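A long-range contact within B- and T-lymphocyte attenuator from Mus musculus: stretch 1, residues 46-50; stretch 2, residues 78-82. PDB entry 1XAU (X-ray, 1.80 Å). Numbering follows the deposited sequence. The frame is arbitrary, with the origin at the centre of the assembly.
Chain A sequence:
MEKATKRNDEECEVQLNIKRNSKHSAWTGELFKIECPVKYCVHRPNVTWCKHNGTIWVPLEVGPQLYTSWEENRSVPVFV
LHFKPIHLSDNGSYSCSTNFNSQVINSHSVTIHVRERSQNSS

Stretch 1 46-50: NVTWC
Stretch 2 78-82: VFVLH

Two β-strands of one chain, at least 30 residues apart in sequence wherever they touch, pack against each other through their side chains, with W49 and F79 at the centre and no hydrogen bond crossing between them. The strand of stretch 1 includes T48, W49 and C50, and that of stretch 2 runs from V78 to H82; both continue later in the chain. Their axes approach to 8.5 Å and their N-to-C directions differ by 40°, with a signed crossing angle of -40°. This spacing is too wide for backbone pairing and leaves room for a layer of side chains, which buries 295 Å² summed over both sides. In register, V47 lies across from F79 (CA to CA 7.5 Å) and W49 across from L81 (CA to CA 7.6 Å).

The backbone is extended throughout. Phi/psi values are -90/112 at N46, -106/145 at V47, -129/159 at T48, -101/151 at W49 and -131/154 at C50; in the second stretch they are -130/129 at V78, -94/129 at F79, -121/144 at V80, -110/123 at L81 and -112/125 at H82. The alternation of an extended chain sends the CA-to-CB bonds of V47, W49, F79 and L81 toward the opposing stretch, while those of T48 and V80 point away.

W49 (chi1 -78°, m; chi2 94°) lays its indole between F79 and L81. L81 (chi1 176°, t; chi2 69°, p) places CB over one face of the indole: L81 CB is 3.6 Å from the centroid of the five-membered ring, 17° off the ring normal, a well-centred CH-pi contact, and W49 CE2 to L81 CB is 3.5 Å. F79 (chi1 -176°, t; chi2 52°) brings its ring close to the same five-membered ring. The planes lie at 17° to each other with centroids 4.7 Å apart, but they are slid so far that the rings barely overlap. The contact is nevertheless tight, with W49 NE1 to F79 CE2 at 3.1 Å and W49 CD1 to F79 CE2 at 3.2 Å. The indole also passes the backbone of V80, with W49 NE1 3.8 Å from V80 C.

V47 (chi1 180°, t) extends the apolar packing along F79. Its CB lies 4.2 Å from the centroid of the F79 ring, 29° off the normal, so this CH-pi contact is off-centre; V47 CG1 to F79 CD2 is 3.5 Å. The same phenyl ring meets the backbone of the first stretch, with V47 O 3.2 Å from F79 CE2 and T48 N 4.2 Å from that carbon. F79 CE2 thus sits close to both the V47 carbonyl and the W49 indole.

The other side chains, those of N46 (chi1 179°, t; chi2 1°), T48 (chi1 63°, p), C50 (chi1 -57°, m), V78 (chi1 -180°, t), V80 (chi1 -172°, t) and H82 (chi1 -59°, m; chi2 -94°), make no close approach to the opposite stretch; H82 NE2 is hydrogen-bonded elsewhere in the structure.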

# COMPACT_ATOMS: atom_id res chain seq x y z
N ASN A 46 1.49 11.33 -6.12
CA ASN A 46 2.66 10.76 -5.42
C ASN A 46 1.93 10.05 -4.27
O ASN A 46 1.36 10.69 -3.39
CB ASN A 46 3.55 11.85 -4.81
CG ASN A 46 4.77 11.29 -4.06
OD1 ASN A 46 5.01 10.06 -4.00
ND2 ASN A 46 5.60 12.19 -3.53
N VAL A 47 1.96 8.74 -4.28
CA VAL A 47 1.25 8.00 -3.26
C VAL A 47 2.24 7.42 -2.27
O VAL A 47 3.33 7.03 -2.71
CB VAL A 47 0.55 6.84 -3.91
CG1 VAL A 47 -0.23 5.99 -2.83
CG2 VAL A 47 -0.46 7.39 -4.97
N THR A 48 1.87 7.35 -1.01
CA THR A 48 2.80 6.77 -0.03
C THR A 48 2.12 5.68 0.80
O THR A 48 0.93 5.66 0.88
CB THR A 48 3.40 7.85 0.88
OG1 THR A 48 2.39 8.46 1.63
CG2 THR A 48 3.98 9.01 0.04
N TRP A 49 2.89 4.80 1.40
CA TRP A 49 2.27 3.73 2.19
C TRP A 49 2.38 4.14 3.65
O TRP A 49 3.36 4.81 4.06
CB TRP A 49 3.05 2.42 2.01
CG TRP A 49 2.71 1.77 0.68
CD1 TRP A 49 3.38 1.88 -0.54
CD2 TRP A 49 1.58 0.96 0.44
NE1 TRP A 49 2.72 1.14 -1.51
CE2 TRP A 49 1.61 0.56 -0.94
CE3 TRP A 49 0.52 0.51 1.26
CZ2 TRP A 49 0.64 -0.27 -1.49
CZ3 TRP A 49 -0.44 -0.31 0.72
CH2 TRP A 49 -0.37 -0.71 -0.68
N CYS A 50 1.41 3.68 4.42
CA CYS A 50 1.36 3.94 5.84
C CYS A 50 1.13 2.60 6.55
O CYS A 50 0.55 1.69 5.97
CB CYS A 50 0.17 4.81 6.25
SG CYS A 50 0.08 6.41 5.42
N VAL A 78 -1.53 0.42 -10.59
CA VAL A 78 -1.46 -0.09 -9.25
C VAL A 78 -0.14 0.33 -8.61
O VAL A 78 0.93 0.21 -9.23
CB VAL A 78 -1.53 -1.63 -9.27
CG1 VAL A 78 -1.46 -2.11 -7.87
CG2 VAL A 78 -2.91 -2.12 -9.87
N PHE A 79 -0.22 0.91 -7.43
CA PHE A 79 0.98 1.27 -6.67
C PHE A 79 1.24 0.08 -5.75
O PHE A 79 0.34 -0.37 -5.07
CB PHE A 79 0.73 2.55 -5.85
CG PHE A 79 1.89 3.02 -5.15
CD1 PHE A 79 3.09 3.21 -5.81
CD2 PHE A 79 1.79 3.34 -3.77
CE1 PHE A 79 4.23 3.71 -5.12
CE2 PHE A 79 2.90 3.85 -3.05
CZ PHE A 79 4.13 4.02 -3.73
N VAL A 80 2.45 -0.44 -5.76
CA VAL A 80 2.74 -1.66 -5.05
C VAL A 80 3.82 -1.52 -3.99
O VAL A 80 4.78 -0.78 -4.21
CB VAL A 80 3.25 -2.61 -6.13
CG1 VAL A 80 3.43 -4.00 -5.60
CG2 VAL A 80 2.23 -2.57 -7.30
N LEU A 81 3.66 -2.24 -2.89
CA LEU A 81 4.66 -2.31 -1.81
C LEU A 81 5.21 -3.72 -1.89
O LEU A 81 4.47 -4.72 -1.73
CB LEU A 81 3.98 -2.01 -0.46
CG LEU A 81 4.96 -2.16 0.71
CD1 LEU A 81 6.02 -0.99 0.62
CD2 LEU A 81 4.18 -2.11 2.04
N HIS A 82 6.53 -3.85 -2.04
CA HIS A 82 7.18 -5.17 -2.19
C HIS A 82 8.04 -5.49 -0.98
O HIS A 82 8.92 -4.70 -0.62
CB HIS A 82 8.14 -5.15 -3.35
CG HIS A 82 7.50 -4.80 -4.65
ND1 HIS A 82 7.06 -5.75 -5.53
CD2 HIS A 82 7.32 -3.60 -5.26
CE1 HIS A 82 6.62 -5.15 -6.64
NE2 HIS A 82 6.77 -3.85 -6.50